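Local coordinates for protein peptidase S15/CocE/NonD (Thaumarchaeota archaeon SCGC AB-539-E09, PDB 4PF1) that probably cleaves amino-terminal residues from peptides as a serine aminopeptidase of the S15 family, built on an alpha/beta hydrolase fold, at residues P314-W326 with I372-W385. Residues are numbered along the deposited sequence; the frame is centred on the assembly and turned at random.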
ATOM      1  N   PRO A 314      16.844 -17.117 -45.479  1.00 42.77           N
ATOM      2  CA  PRO A 314      18.088 -17.751 -44.993  1.00 43.03           C
ATOM      3  C   PRO A 314      19.159 -16.774 -44.496  1.00 46.88           C
ATOM      4  O   PRO A 314      19.694 -16.970 -43.403  1.00 46.38           O
ATOM      5  CB  PRO A 314      18.588 -18.538 -46.213  1.00 45.64           C
ATOM      6  CG  PRO A 314      17.386 -18.727 -47.071  1.00 50.09           C
ATOM      7  CD  PRO A 314      16.570 -17.492 -46.883  1.00 45.16           C
ATOM      8  N   GLU A 315      19.467 -15.729 -45.289  1.00 43.41           N
ATOM      9  CA  GLU A 315      20.509 -14.744 -44.968  1.00 43.28           C
ATOM     10  C   GLU A 315      20.141 -13.821 -43.778  1.00 44.92           C
ATOM     11  O   GLU A 315      21.013 -13.110 -43.269  1.00 44.76           O
ATOM     12  CB  GLU A 315      20.870 -13.895 -46.210  1.00 45.49           C
ATOM     13  CG  GLU A 315      19.712 -13.111 -46.813  1.00 57.98           C
ATOM     14  CD  GLU A 315      18.889 -13.886 -47.822  1.00 81.01           C
ATOM     15  OE1 GLU A 315      17.798 -14.373 -47.447  1.00 72.15           O
ATOM     16  OE2 GLU A 315      19.348 -14.030 -48.977  1.00 78.30           O
ATOM     17  N   GLY A 316      18.878 -13.854 -43.351  1.00 39.02           N
ATOM     18  CA  GLY A 316      18.385 -13.013 -42.265  1.00 37.29           C
ATOM     19  C   GLY A 316      18.271 -11.567 -42.700  1.00 38.79           C
ATOM     20  O   GLY A 316      18.821 -10.672 -42.055  1.00 37.96           O
ATOM     21  N   LYS A 317      17.583 -11.342 -43.831  1.00 33.80           N
ATOM     22  CA  LYS A 317      17.416 -10.021 -44.429  1.00 32.80           C
ATOM     23  C   LYS A 317      16.112  -9.341 -43.989  1.00 34.06           C
ATOM     24  O   LYS A 317      16.076  -8.114 -43.888  1.00 33.85           O
ATOM     25  CB  LYS A 317      17.447 -10.135 -45.963  1.00 35.70           C
ATOM     26  CG  LYS A 317      18.146  -8.968 -46.654  1.00 47.35           C
ATOM     27  CD  LYS A 317      18.060  -9.065 -48.180  1.00 57.35           C
ATOM     28  CE  LYS A 317      19.176  -9.886 -48.789  1.00 68.73           C
ATOM     29  NZ  LYS A 317      18.998 -10.055 -50.255  1.00 77.78           N
ATOM     30  N   LEU A 318      15.045 -10.126 -43.744  1.00 28.65           N
ATOM     31  CA  LEU A 318      13.732  -9.565 -43.421  1.00 27.48           C
ATOM     32  C   LEU A 318      13.192  -9.950 -42.032  1.00 30.37           C
ATOM     33  O   LEU A 318      12.507  -9.134 -41.416  1.00 30.11           O
ATOM     34  CB  LEU A 318      12.701  -9.981 -44.495  1.00 27.51           C
ATOM     35  CG  LEU A 318      13.025  -9.592 -45.950  1.00 32.32           C
ATOM     36  CD1 LEU A 318      12.326 -10.510 -46.928  1.00 32.70           C
ATOM     37  CD2 LEU A 318      12.664  -8.138 -46.232  1.00 34.24           C
ATOM     38  N   VAL A 319      13.449 -11.184 -41.556  1.00 25.82           N
ATOM     39  CA  VAL A 319      12.864 -11.653 -40.292  1.00 24.69           C
ATOM     40  C   VAL A 319      13.836 -11.525 -39.099  1.00 26.57           C
ATOM     41  O   VAL A 319      14.978 -11.980 -39.161  1.00 26.16           O
ATOM     42  CB  VAL A 319      12.309 -13.104 -40.416  1.00 28.90           C
ATOM     43  CG1 VAL A 319      11.636 -13.556 -39.124  1.00 28.29           C
ATOM     44  CG2 VAL A 319      11.337 -13.221 -41.581  1.00 28.91           C
ATOM     45  N   HIS A 320      13.338 -10.922 -38.006  1.00 21.88           N
ATOM     46  CA  HIS A 320      14.030 -10.774 -36.725  1.00 21.03           C
ATOM     47  C   HIS A 320      13.090 -11.201 -35.603  1.00 23.19           C
ATOM     48  O   HIS A 320      11.919 -10.824 -35.614  1.00 22.35           O
ATOM     49  CB  HIS A 320      14.497  -9.328 -36.504  1.00 21.83           C
ATOM     50  CG  HIS A 320      15.356  -8.787 -37.600  1.00 26.15           C
ATOM     51  ND1 HIS A 320      16.732  -8.914 -37.566  1.00 28.51           N
ATOM     52  CD2 HIS A 320      15.005  -8.120 -38.723  1.00 28.26           C
ATOM     53  CE1 HIS A 320      17.172  -8.325 -38.665  1.00 28.44           C
ATOM     54  NE2 HIS A 320      16.168  -7.836 -39.394  1.00 28.70           N
ATOM     55  N   PHE A 321      13.592 -11.989 -34.640  1.00 19.10           N
ATOM     56  CA  PHE A 321      12.788 -12.450 -33.508  1.00 17.82           C
ATOM     57  C   PHE A 321      13.335 -11.896 -32.194  1.00 20.06           C
ATOM     58  O   PHE A 321      14.517 -12.060 -31.892  1.00 19.59           O
ATOM     59  CB  PHE A 321      12.724 -13.990 -33.478  1.00 19.55           C
ATOM     60  CG  PHE A 321      11.996 -14.629 -32.313  1.00 20.79           C
ATOM     61  CD1 PHE A 321      10.748 -14.163 -31.909  1.00 23.98           C
ATOM     62  CD2 PHE A 321      12.521 -15.746 -31.674  1.00 23.25           C
ATOM     63  CE1 PHE A 321      10.071 -14.764 -30.844  1.00 24.70           C
ATOM     64  CE2 PHE A 321      11.840 -16.352 -30.614  1.00 25.87           C
ATOM     65  CZ  PHE A 321      10.621 -15.856 -30.205  1.00 23.76           C
ATOM     66  N   VAL A 322      12.467 -11.218 -31.429  1.00 15.64           N
ATOM     67  CA  VAL A 322      12.802 -10.648 -30.124  1.00 14.86           C
ATOM     68  C   VAL A 322      11.951 -11.350 -29.066  1.00 16.90           C
ATOM     69  O   VAL A 322      10.726 -11.380 -29.184  1.00 15.63           O
ATOM     70  CB  VAL A 322      12.631  -9.098 -30.077  1.00 18.74           C
ATOM     71  CG1 VAL A 322      13.013  -8.544 -28.704  1.00 18.44           C
ATOM     72  CG2 VAL A 322      13.446  -8.417 -31.172  1.00 18.85           C
ATOM     73  N   LEU A 323      12.607 -11.947 -28.059  1.00 13.23           N
ATOM     74  CA  LEU A 323      11.942 -12.656 -26.970  1.00 12.78           C
ATOM     75  C   LEU A 323      12.354 -12.033 -25.631  1.00 16.68           C
ATOM     76  O   LEU A 323      13.478 -12.242 -25.162  1.00 17.11           O
ATOM     77  CB  LEU A 323      12.287 -14.162 -27.040  1.00 12.92           C
ATOM     78  CG  LEU A 323      11.523 -15.132 -26.122  1.00 16.46           C
ATOM     79  CD1 LEU A 323      10.007 -15.058 -26.344  1.00 15.96           C
ATOM     80  CD2 LEU A 323      11.988 -16.543 -26.353  1.00 18.01           C
ATOM     81  N   GLY A 324      11.468 -11.208 -25.079  1.00 13.01           N
ATOM     82  CA  GLY A 324      11.710 -10.491 -23.829  1.00 12.66           C
ATOM     83  C   GLY A 324      11.083 -11.122 -22.598  1.00 15.52           C
ATOM     84  O   GLY A 324      10.262 -12.036 -22.718  1.00 14.30           O
ATOM     85  N   PRO A 325      11.448 -10.637 -21.377  1.00 12.14           N
ATOM     86  CA  PRO A 325      10.866 -11.213 -20.145  1.00 11.76           C
ATOM     87  C   PRO A 325       9.519 -10.564 -19.854  1.00 15.68           C
ATOM     88  O   PRO A 325       9.325  -9.910 -18.821  1.00 15.21           O
ATOM     89  CB  PRO A 325      11.913 -10.855 -19.089  1.00 13.75           C
ATOM     90  CG  PRO A 325      12.449  -9.523 -19.550  1.00 18.06           C
ATOM     91  CD  PRO A 325      12.372  -9.522 -21.068  1.00 13.66           C
ATOM     92  N   TRP A 326       8.598 -10.703 -20.798  1.00 12.16           N
ATOM     93  CA  TRP A 326       7.365  -9.957 -20.768  1.00 11.12           C
ATOM     94  C   TRP A 326       6.131 -10.797 -20.682  1.00 14.13           C
ATOM     95  O   TRP A 326       6.068 -11.891 -21.240  1.00 13.63           O
ATOM     96  CB  TRP A 326       7.278  -9.088 -22.040  1.00  9.64           C
ATOM     97  CG  TRP A 326       8.455  -8.177 -22.243  1.00 10.50           C
ATOM     98  CD1 TRP A 326       9.033  -7.364 -21.312  1.00 13.34           C
ATOM     99  CD2 TRP A 326       9.137  -7.921 -23.478  1.00 10.55           C
ATOM    100  NE1 TRP A 326      10.044  -6.629 -21.885  1.00 13.04           N
ATOM    101  CE2 TRP A 326      10.135  -6.954 -23.214  1.00 14.54           C
ATOM    102  CE3 TRP A 326       8.999  -8.412 -24.789  1.00 11.84           C
ATOM    103  CZ2 TRP A 326      11.016  -6.497 -24.203  1.00 14.16           C
ATOM    104  CZ3 TRP A 326       9.883  -7.970 -25.763  1.00 13.73           C
ATOM    105  CH2 TRP A 326      10.865  -7.010 -25.472  1.00 14.56           C
ATOM    106  N   ILE A 372      20.736  -5.502 -36.131  1.00 27.34           N
ATOM    107  CA  ILE A 372      19.822  -6.248 -35.267  1.00 25.55           C
ATOM    108  C   ILE A 372      20.104  -7.735 -35.482  1.00 27.85           C
ATOM    109  O   ILE A 372      20.177  -8.172 -36.634  1.00 27.50           O
ATOM    110  CB  ILE A 372      18.322  -5.881 -35.550  1.00 28.31           C
ATOM    111  CG1 ILE A 372      18.068  -4.362 -35.388  1.00 28.58           C
ATOM    112  CG2 ILE A 372      17.353  -6.701 -34.663  1.00 28.36           C
ATOM    113  CD1 ILE A 372      16.858  -3.839 -36.156  1.00 33.63           C
ATOM    114  N   PRO A 373      20.302  -8.536 -34.407  1.00 23.16           N
ATOM    115  CA  PRO A 373      20.572  -9.966 -34.615  1.00 22.87           C
ATOM    116  C   PRO A 373      19.340 -10.718 -35.124  1.00 25.97           C
ATOM    117  O   PRO A 373      18.224 -10.182 -35.094  1.00 25.56           O
ATOM    118  CB  PRO A 373      20.977 -10.451 -33.220  1.00 24.45           C
ATOM    119  CG  PRO A 373      20.262  -9.540 -32.286  1.00 28.42           C
ATOM    120  CD  PRO A 373      20.268  -8.194 -32.967  1.00 24.21           C
ATOM    121  N   ARG A 374      19.543 -11.959 -35.594  1.00 21.90           N
ATOM    122  CA  ARG A 374      18.460 -12.835 -36.034  1.00 21.34           C
ATOM    123  C   ARG A 374      17.505 -13.062 -34.865  1.00 23.27           C
ATOM    124  O   ARG A 374      16.289 -12.957 -35.027  1.00 22.70           O
ATOM    125  CB  ARG A 374      19.037 -14.174 -36.538  1.00 22.84           C
ATOM    126  CG  ARG A 374      18.028 -15.079 -37.250  1.00 32.54           C
ATOM    127  CD  ARG A 374      17.979 -14.864 -38.760  1.00 43.16           C
ATOM    128  NE  ARG A 374      19.310 -14.738 -39.366  1.00 50.99           N
ATOM    129  CZ  ARG A 374      20.049 -15.763 -39.783  1.00 62.07           C
ATOM    130  NH1 ARG A 374      21.243 -15.552 -40.321  1.00 45.17           N
ATOM    131  NH2 ARG A 374      19.603 -17.008 -39.657  1.00 49.18           N
ATOM    132  N   VAL A 375      18.076 -13.328 -33.671  1.00 18.35           N
ATOM    133  CA  VAL A 375      17.324 -13.558 -32.442  1.00 16.93           C
ATOM    134  C   VAL A 375      17.908 -12.689 -31.312  1.00 19.46           C
ATOM    135  O   VAL A 375      19.119 -12.689 -31.076  1.00 19.04           O
ATOM    136  CB  VAL A 375      17.273 -15.069 -32.055  1.00 20.69           C
ATOM    137  CG1 VAL A 375      16.625 -15.276 -30.686  1.00 19.98           C
ATOM    138  CG2 VAL A 375      16.538 -15.884 -33.118  1.00 20.80           C
ATOM    139  N   LEU A 376      17.035 -11.929 -30.648  1.00 14.54           N
ATOM    140  CA  LEU A 376      17.380 -11.101 -29.504  1.00 13.63           C
ATOM    141  C   LEU A 376      16.614 -11.665 -28.317  1.00 15.73           C
ATOM    142  O   LEU A 376      15.390 -11.562 -28.269  1.00 14.14           O
ATOM    143  CB  LEU A 376      17.038  -9.621 -29.786  1.00 13.65           C
ATOM    144  CG  LEU A 376      17.481  -8.581 -28.746  1.00 18.15           C
ATOM    145  CD1 LEU A 376      19.000  -8.584 -28.551  1.00 18.39           C
ATOM    146  CD2 LEU A 376      17.022  -7.198 -29.149  1.00 20.65           C
ATOM    147  N   SER A 377      17.318 -12.397 -27.444  1.00 12.10           N
ATOM    148  CA  SER A 377      16.688 -13.104 -26.333  1.00 11.24           C
ATOM    149  C   SER A 377      17.161 -12.593 -24.980  1.00 14.88           C
ATOM    150  O   SER A 377      18.365 -12.469 -24.741  1.00 14.03           O
ATOM    151  CB  SER A 377      16.956 -14.603 -26.449  1.00 13.58           C
ATOM    152  OG  SER A 377      16.532 -15.316 -25.299  1.00 19.10           O
ATOM    153  N   TYR A 378      16.203 -12.313 -24.089  1.00 11.96           N
ATOM    154  CA  TYR A 378      16.505 -11.909 -22.722  1.00 11.73           C
ATOM    155  C   TYR A 378      16.499 -13.143 -21.855  1.00 16.02           C
ATOM    156  O   TYR A 378      15.510 -13.882 -21.828  1.00 15.53           O
ATOM    157  CB  TYR A 378      15.498 -10.873 -22.209  1.00 12.24           C
ATOM    158  CG  TYR A 378      15.837 -10.297 -20.847  1.00 13.53           C
ATOM    159  CD1 TYR A 378      15.525 -10.987 -19.677  1.00 15.46           C
ATOM    160  CD2 TYR A 378      16.402  -9.031 -20.727  1.00 14.24           C
ATOM    161  CE1 TYR A 378      15.797 -10.443 -18.421  1.00 15.75           C
ATOM    162  CE2 TYR A 378      16.682  -8.478 -19.476  1.00 14.81           C
ATOM    163  CZ  TYR A 378      16.369  -9.185 -18.326  1.00 20.00           C
ATOM    164  OH  TYR A 378      16.607  -8.631 -17.094  1.00 18.61           O
ATOM    165  N   GLU A 379      17.607 -13.378 -21.157  1.00 13.19           N
ATOM    166  CA  GLU A 379      17.763 -14.531 -20.285  1.00 12.70           C
ATOM    167  C   GLU A 379      17.411 -14.151 -18.857  1.00 16.30           C
ATOM    168  O   GLU A 379      18.074 -13.291 -18.269  1.00 15.71           O
ATOM    169  CB  GLU A 379      19.202 -15.067 -20.374  1.00 14.40           C
ATOM    170  CG  GLU A 379      19.425 -16.390 -19.657  1.00 21.60           C
ATOM    171  CD  GLU A 379      20.850 -16.910 -19.702  1.00 37.87           C
ATOM    172  OE1 GLU A 379      21.766 -16.134 -20.059  1.00 27.82           O
ATOM    173  OE2 GLU A 379      21.052 -18.099 -19.371  1.00 28.66           O
ATOM    174  N   THR A 380      16.365 -14.789 -18.294  1.00 12.60           N
ATOM    175  CA  THR A 380      15.950 -14.553 -16.909  1.00 12.12           C
ATOM    176  C   THR A 380      16.948 -15.258 -15.976  1.00 16.68           C
ATOM    177  O   THR A 380      17.686 -16.140 -16.417  1.00 16.36           O
ATOM    178  CB  THR A 380      14.478 -14.960 -16.679  1.00 16.29           C
ATOM    179  OG1 THR A 380      14.236 -16.263 -17.217  1.00 15.13           O
ATOM    180  CG2 THR A 380      13.496 -13.958 -17.281  1.00 13.36           C
ATOM    181  N   GLY A 381      17.030 -14.799 -14.732  1.00 14.14           N
ATOM    182  CA  GLY A 381      18.012 -15.295 -13.774  1.00 14.71           C
ATOM    183  C   GLY A 381      19.318 -14.537 -13.913  1.00 19.96           C
ATOM    184  O   GLY A 381      19.760 -13.876 -12.970  1.00 19.44           O
ATOM    185  N   ALA A 382      19.925 -14.597 -15.121  1.00 17.65           N
ATOM    186  CA  ALA A 382      21.158 -13.881 -15.459  1.00 17.89           C
ATOM    187  C   ALA A 382      20.871 -12.396 -15.753  1.00 21.00           C
ATOM    188  O   ALA A 382      21.759 -11.558 -15.575  1.00 20.19           O
ATOM    189  CB  ALA A 382      21.824 -14.531 -16.663  1.00 19.03           C
ATOM    190  N   ASN A 383      19.626 -12.084 -16.214  1.00 16.86           N
ATOM    191  CA  ASN A 383      19.138 -10.730 -16.543  1.00 16.21           C
ATOM    192  C   ASN A 383      20.019 -10.042 -17.611  1.00 20.79           C
ATOM    193  O   ASN A 383      20.545  -8.948 -17.385  1.00 20.64           O
ATOM    194  CB  ASN A 383      19.008  -9.865 -15.278  1.00 14.02           C
ATOM    195  CG  ASN A 383      17.919 -10.329 -14.349  1.00 28.85           C
ATOM    196  OD1 ASN A 383      16.730 -10.320 -14.687  1.00 19.30           O
ATOM    197  ND2 ASN A 383      18.303 -10.754 -13.158  1.00 23.73           N
ATOM    198  N   ALA A 384      20.162 -10.689 -18.778  1.00 17.57           N
ATOM    199  CA  ALA A 384      20.984 -10.166 -19.865  1.00 17.74           C
ATOM    200  C   ALA A 384      20.381 -10.458 -21.229  1.00 20.54           C
ATOM    201  O   ALA A 384      19.802 -11.529 -21.438  1.00 19.34           O
ATOM    202  CB  ALA A 384      22.389 -10.749 -19.786  1.00 18.96           C
ATOM    203  N   TRP A 385      20.525  -9.495 -22.157  1.00 17.41           N
ATOM    204  CA  TRP A 385      20.088  -9.621 -23.546  1.00 17.19           C
ATOM    205  C   TRP A 385      21.191 -10.299 -24.341  1.00 22.20           C
ATOM    206  O   TRP A 385      22.365  -9.958 -24.177  1.00 22.08           O
ATOM    207  CB  TRP A 385      19.769  -8.242 -24.152  1.00 15.74           C
ATOM    208  CG  TRP A 385      18.447  -7.662 -23.742  1.00 16.13           C
ATOM    209  CD1 TRP A 385      18.237  -6.644 -22.860  1.00 18.85           C
ATOM    210  CD2 TRP A 385      17.161  -7.992 -24.288  1.00 15.65           C
ATOM    211  NE1 TRP A 385      16.895  -6.346 -22.789  1.00 18.01           N
ATOM    212  CE2 TRP A 385      16.210  -7.161 -23.653  1.00 19.11           C
ATOM    213  CE3 TRP A 385      16.710  -8.949 -25.216  1.00 16.78           C
ATOM    214  CZ2 TRP A 385      14.841  -7.246 -23.926  1.00 17.82           C
ATOM    215  CZ3 TRP A 385      15.354  -9.024 -25.494  1.00 17.71           C
ATOM    216  CH2 TRP A 385      14.436  -8.182 -24.853  1.00 17.99           C
TER
HETATM  217  O   HOH W   1      16.271  -9.853 -33.362  1.00 22.58           O
HETATM  218  O   HOH W   2      14.191 -14.573 -24.106  1.00  9.82           O
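His320 turns the edge of its imidazole to the backbone ahead of strand 375-379, and ND1 donates a nearly straight hydrogen bond of 3.2 Å to Pro373 O. With chi1 at -55°, CG sits beside the backbone N, and the ring reaches across to that carbonyl, whose oxygen lies in the imidazole plane. Seen from the acceptor, however, ND1 stands 53° out of the carbonyl plane. A water bonded to Pro373 O and Phe321 O ties the same oxygen to the strand, while Ile372 CG2 packs against His320 ND1 at 3.7 Å.

Arg374 buries the most surface. Bent at its second and third torsions, its chain folds back over Gly316, whose CA lies 3.5 Å from NE. Gly316 N and Pro314 O lie over one guanidinium face, the oxygen 3.7 Å from Arg374 NH1, a loose approach.

Between these residues and Pro325 runs a textbook parallel ladder: Phe321 N to Arg374 O, Leu376 N to Phe321 O (2.8 Å), Leu323 N to Leu376 O and Tyr378 N to Leu323 O. These are neighbouring strands of the central alpha/beta hydrolase sheet, joined through helix 347-365 in a beta-alpha-beta crossover. That helix covers the face bearing Val322 and Leu376; helix 301-309 touches Phe321 and Val375 on the other.

Past the ladder, Pro325, centre of an inverse gamma turn, lays CG over the Tyr378 ring in a CH-pi contact, 3.7 Å from the centroid and 21° off the normal. The Tyr378 hydroxyl bonds Asn383 OD1, in the carbonyl plane on a lone pair, and Glu344 N. Replacing Tyr378 with alanine would probably strip Pro325 of its aromatic platform and leave Asn383 OD1 without this donor. Nearby, Trp385 CH2 meets Trp326 CH2 at 3.8 Å, the two indoles obliquely inclined.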